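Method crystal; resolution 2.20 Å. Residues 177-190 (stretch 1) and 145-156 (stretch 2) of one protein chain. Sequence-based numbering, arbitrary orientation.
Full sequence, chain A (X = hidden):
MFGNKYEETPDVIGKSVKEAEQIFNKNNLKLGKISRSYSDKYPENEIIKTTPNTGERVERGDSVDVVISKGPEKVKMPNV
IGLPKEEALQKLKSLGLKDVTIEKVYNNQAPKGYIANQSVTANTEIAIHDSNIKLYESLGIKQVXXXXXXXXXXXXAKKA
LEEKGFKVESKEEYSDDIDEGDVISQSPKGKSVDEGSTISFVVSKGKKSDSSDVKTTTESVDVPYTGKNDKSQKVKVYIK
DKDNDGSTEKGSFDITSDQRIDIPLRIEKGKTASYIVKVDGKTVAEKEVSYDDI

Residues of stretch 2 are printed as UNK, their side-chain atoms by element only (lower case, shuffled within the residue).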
# COMPACT_ATOMS: atom_id res chain seq x y z
N ASP A 177 -5.52 32.56 -26.56
CA ASP A 177 -6.53 31.76 -27.25
C ASP A 177 -7.39 30.82 -26.38
O ASP A 177 -8.26 30.11 -26.91
CB ASP A 177 -5.91 30.99 -28.45
CG ASP A 177 -4.53 30.39 -28.15
OD1 ASP A 177 -3.59 31.15 -27.82
OD2 ASP A 177 -4.37 29.16 -28.30
N ILE A 178 -7.18 30.82 -25.07
CA ILE A 178 -7.95 29.97 -24.16
C ILE A 178 -8.67 30.80 -23.10
O ILE A 178 -8.03 31.51 -22.33
CB ILE A 178 -7.05 28.89 -23.45
CG1 ILE A 178 -6.01 28.25 -24.40
CG2 ILE A 178 -7.92 27.85 -22.72
CD1 ILE A 178 -6.56 27.39 -25.54
N ASP A 179 -10.00 30.69 -23.05
CA ASP A 179 -10.82 31.44 -22.10
C ASP A 179 -10.36 31.24 -20.68
O ASP A 179 -9.86 30.17 -20.31
CB ASP A 179 -12.30 31.03 -22.19
CG ASP A 179 -12.96 31.49 -23.47
OD1 ASP A 179 -12.27 32.07 -24.33
OD2 ASP A 179 -14.19 31.25 -23.61
N GLU A 180 -10.55 32.28 -19.87
CA GLU A 180 -10.25 32.21 -18.46
C GLU A 180 -10.94 30.98 -17.83
O GLU A 180 -12.14 30.76 -18.02
CB GLU A 180 -10.73 33.51 -17.79
CG GLU A 180 -9.96 33.89 -16.55
CD GLU A 180 -10.66 34.96 -15.73
OE1 GLU A 180 -11.32 35.86 -16.32
OE2 GLU A 180 -10.55 34.89 -14.48
N GLY A 181 -10.16 30.17 -17.12
CA GLY A 181 -10.71 29.03 -16.40
C GLY A 181 -10.87 27.79 -17.26
O GLY A 181 -11.39 26.77 -16.79
N ASP A 182 -10.46 27.90 -18.52
CA ASP A 182 -10.36 26.74 -19.40
C ASP A 182 -8.95 26.15 -19.36
O ASP A 182 -7.98 26.86 -19.06
CB ASP A 182 -10.77 27.08 -20.85
CG ASP A 182 -12.27 27.13 -21.05
OD1 ASP A 182 -13.02 27.23 -20.05
OD2 ASP A 182 -12.71 27.08 -22.22
N VAL A 183 -8.86 24.86 -19.68
CA VAL A 183 -7.66 24.07 -19.52
C VAL A 183 -6.76 24.23 -20.74
O VAL A 183 -7.14 23.88 -21.87
CB VAL A 183 -8.02 22.58 -19.33
CG1 VAL A 183 -6.77 21.70 -19.38
CG2 VAL A 183 -8.83 22.36 -18.04
N ILE A 184 -5.55 24.74 -20.49
CA ILE A 184 -4.49 24.76 -21.49
C ILE A 184 -4.03 23.33 -21.75
O ILE A 184 -4.01 22.90 -22.88
CB ILE A 184 -3.24 25.58 -21.04
CG1 ILE A 184 -3.62 26.91 -20.37
CG2 ILE A 184 -2.26 25.79 -22.21
CD1 ILE A 184 -4.39 27.84 -21.24
N SER A 185 -3.68 22.61 -20.69
CA SER A 185 -3.13 21.26 -20.83
C SER A 185 -3.46 20.35 -19.65
O SER A 185 -3.73 20.82 -18.54
CB SER A 185 -1.61 21.33 -21.00
OG SER A 185 -0.99 21.61 -19.76
N GLN A 186 -3.41 19.04 -19.92
CA GLN A 186 -3.78 18.02 -18.92
C GLN A 186 -2.92 16.78 -19.05
O GLN A 186 -2.70 16.27 -20.15
CB GLN A 186 -5.24 17.60 -19.08
CG GLN A 186 -5.78 16.64 -17.99
CD GLN A 186 -7.20 16.18 -18.30
OE1 GLN A 186 -7.99 16.94 -18.90
NE2 GLN A 186 -7.55 14.94 -17.90
N SER A 187 -2.48 16.29 -17.90
CA SER A 187 -1.64 15.12 -17.84
C SER A 187 -1.92 14.36 -16.54
O SER A 187 -1.81 14.94 -15.46
CB SER A 187 -0.18 15.55 -17.89
OG SER A 187 0.66 14.43 -17.91
N PRO A 188 -2.28 13.07 -16.65
CA PRO A 188 -2.63 12.37 -17.91
C PRO A 188 -4.05 12.68 -18.39
O PRO A 188 -4.81 13.35 -17.68
CB PRO A 188 -2.49 10.90 -17.53
CG PRO A 188 -2.87 10.88 -16.10
CD PRO A 188 -2.29 12.14 -15.50
N LYS A 189 -4.40 12.19 -19.58
CA LYS A 189 -5.73 12.41 -20.18
C LYS A 189 -5.95 11.33 -21.23
O LYS A 189 -4.96 10.82 -21.78
CB LYS A 189 -5.81 13.80 -20.88
CG LYS A 189 -4.90 13.88 -22.14
CD LYS A 189 -4.67 15.31 -22.64
CE LYS A 189 -3.59 15.30 -23.73
NZ LYS A 189 -4.21 14.91 -25.01
N GLY A 190 -7.21 11.00 -21.50
CA GLY A 190 -7.56 10.08 -22.60
C GLY A 190 -7.10 8.64 -22.44
O GLY A 190 -6.84 7.93 -23.43
N UNK A 145 -10.66 5.56 -15.90
CA UNK A 145 -10.41 6.34 -17.09
C UNK A 145 -10.34 7.84 -16.77
O UNK A 145 -11.21 8.38 -16.10
c UNK A 145 -10.21 6.32 -21.71
o UNK A 145 -10.25 8.12 -23.30
c UNK A 145 -11.21 8.44 -21.13
c UNK A 145 -10.55 7.64 -22.04
c UNK A 145 -11.50 7.93 -19.86
c UNK A 145 -11.17 6.59 -19.51
c UNK A 145 -11.49 6.05 -18.13
c UNK A 145 -10.52 5.80 -20.45
N UNK A 146 -9.28 8.48 -17.25
CA UNK A 146 -9.11 9.93 -17.07
C UNK A 146 -9.69 10.69 -18.25
O UNK A 146 -9.09 10.73 -19.33
c UNK A 146 -6.91 9.31 -16.05
c UNK A 146 -7.47 11.76 -16.46
c UNK A 146 -7.63 10.30 -16.96
N UNK A 147 -10.86 11.29 -18.05
CA UNK A 147 -11.50 12.07 -19.10
C UNK A 147 -10.65 13.26 -19.55
O UNK A 147 -10.14 14.05 -18.73
c UNK A 147 -12.89 12.54 -18.68
c UNK A 147 -13.64 13.14 -19.88
o UNK A 147 -15.49 13.47 -18.41
c UNK A 147 -15.02 13.64 -19.56
o UNK A 147 -15.66 14.17 -20.48
N UNK A 148 -10.49 13.37 -20.88
CA UNK A 148 -9.70 14.43 -21.49
C UNK A 148 -10.53 15.68 -21.55
O UNK A 148 -11.52 15.75 -22.28
o UNK A 148 -7.72 14.50 -24.58
c UNK A 148 -9.28 13.99 -22.89
o UNK A 148 -8.11 16.10 -23.10
c UNK A 148 -8.30 14.94 -23.56
N UNK A 149 -10.12 16.67 -20.76
CA UNK A 149 -10.83 17.94 -20.66
C UNK A 149 -10.04 19.10 -21.30
O UNK A 149 -10.32 20.28 -21.01
c UNK A 149 -12.13 16.57 -17.60
c UNK A 149 -13.60 17.91 -18.96
c UNK A 149 -12.30 17.56 -18.58
c UNK A 149 -14.72 17.28 -18.37
c UNK A 149 -14.52 16.29 -17.40
c UNK A 149 -11.09 18.27 -19.19
c UNK A 149 -13.22 15.94 -17.02
N UNK A 150 -9.07 18.80 -22.16
CA UNK A 150 -8.28 19.88 -22.73
C UNK A 150 -9.19 20.85 -23.45
O UNK A 150 -10.10 20.43 -24.17
c UNK A 150 -7.12 19.36 -23.59
c UNK A 150 -4.64 18.69 -23.51
o UNK A 150 -4.68 18.51 -24.75
o UNK A 150 -3.57 18.61 -22.86
c UNK A 150 -5.91 18.98 -22.73
N UNK A 151 -8.99 22.15 -23.21
CA UNK A 151 -9.81 23.23 -23.77
C UNK A 151 -11.24 23.27 -23.25
O UNK A 151 -12.11 23.90 -23.88
c UNK A 151 -6.35 23.87 -26.10
n UNK A 151 -7.38 23.81 -25.27
c UNK A 151 -9.83 23.22 -25.32
n UNK A 151 -6.76 23.53 -27.31
c UNK A 151 -8.10 23.22 -27.25
c UNK A 151 -8.49 23.39 -25.96
N UNK A 152 -11.51 22.62 -22.13
CA UNK A 152 -12.83 22.73 -21.50
C UNK A 152 -12.68 23.45 -20.16
O UNK A 152 -11.59 23.89 -19.81
c UNK A 152 -13.79 20.66 -22.70
c UNK A 152 -13.51 21.35 -21.36
c UNK A 152 -15.30 20.89 -24.69
c UNK A 152 -15.24 20.82 -23.16
n UNK A 152 -16.66 20.82 -25.29
N UNK A 153 -13.78 23.59 -19.42
CA UNK A 153 -13.73 24.31 -18.14
C UNK A 153 -12.98 23.51 -17.08
O UNK A 153 -13.28 22.32 -16.84
o UNK A 153 -15.14 24.77 -16.24
c UNK A 153 -15.14 24.63 -17.65
N UNK A 154 -12.02 24.15 -16.42
CA UNK A 154 -11.31 23.50 -15.35
C UNK A 154 -12.22 23.12 -14.17
O UNK A 154 -12.04 22.05 -13.57
c UNK A 154 -8.77 23.89 -11.34
c UNK A 154 -8.12 21.98 -12.64
c UNK A 154 -8.12 22.66 -11.43
c UNK A 154 -9.43 23.75 -13.67
c UNK A 154 -9.42 24.43 -12.46
c UNK A 154 -10.13 24.33 -14.87
c UNK A 154 -8.78 22.51 -13.75
N UNK A 155 -13.20 23.97 -13.86
CA UNK A 155 -14.14 23.74 -12.75
C UNK A 155 -14.86 22.42 -12.90
O UNK A 155 -14.95 21.63 -11.95
o UNK A 155 -14.59 25.97 -12.00
c UNK A 155 -15.17 24.87 -12.65
N UNK A 156 -15.40 22.22 -14.10
CA UNK A 156 -16.04 20.97 -14.49
C UNK A 156 -15.04 19.82 -14.49
O UNK A 156 -15.38 18.71 -14.09
c UNK A 156 -18.03 22.23 -18.53
n UNK A 156 -19.05 22.59 -19.59
c UNK A 156 -17.52 22.42 -16.04
c UNK A 156 -16.69 21.12 -15.88
c UNK A 156 -18.61 22.32 -17.10
O HOH W 1 -6.43 16.88 -25.93

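Position 145 carries one carbon leading into a six-carbon ring that bears an oxygen, and that oxygen lies 3.3 Å from Gly190 C; it is Tyr145. At 146 one carbon carries two others, a compact fork pointing toward stretch 1 and packed against Pro188 and the Gln186 amide: Val146. Its backbone O accepts from Gly190 N at 2.9 Å.

Position 147 has three carbons in a row, the third carrying two oxygens, which makes it Glu147; its CA-to-CB bond points away from stretch 1, and its backbone O receives Gln186 NE2 at 2.9 Å. Position 148 is one carbon shorter, again ending in two oxygens, with the carboxylate near the Lys189 amine. This is Asp148, whose OD2 forms a salt bridge with Lys189 NZ at 3.6 Å, while its OD1 accepts from the backbone N of position 150 at 3.0 Å.

At 149 a carbon bears a six-carbon ring without a heteroatom, with Gln186 OE1 at its edge, so the residue is Phe149; its N donates to Gln186 OE1 at 2.8 Å. Position 150 repeats the pattern of three carbons and two oxygens, its end reaching stretch 1: Glu150. Its OE2 takes the hydrogen bond of Gln186 N at 3.0 Å, and its OE1 makes a long salt bridge with Lys189 NZ at 3.6 Å.

Position 151 shows a five-membered ring of three carbons and two nitrogens, close to Ile178 CD1 and Val183 O; it is His151. Its backbone N donates to Val183 O at 2.9 Å, and ND1 adds a weak bond to the same Val183 O at 3.4 Å. At position 152 the CA-to-CB bond points away, and four carbons in a row end in a nitrogen: Lys152, which closes a type II turn begun at Phe149; its O accepts from Val183 N at 2.9 Å.

At 153, one carbon and one oxygen, with CB 4.1 Å from Asp182 OD1, give Ser153, the N-cap, whose OG accepts weakly from the backbone N of position 156 at 3.3 Å. Position 154 is another plain six-carbon ring, with Val183 CG2 at its edge: Phe154, whose N donates to Gly181 O at 2.7 Å. Position 155, one carbon and one oxygen, is Ser155, barely touching stretch 1; 156, four carbons ending in nitrogen, is Lys156, beyond contact.

The contact joins backbone pairing around Val183, including a single bridge between Asp182 and Ser153, to a side-chain clamp. The Gln186 amide satisfies both a carbonyl and an NH of the loop, while a water donates to Asp148 and Glu150 and accepts from Lys189, bridging the same three side chains that form the salt bridges.

Stretch 2, residues 145-156: YVEDFEHKSFSK
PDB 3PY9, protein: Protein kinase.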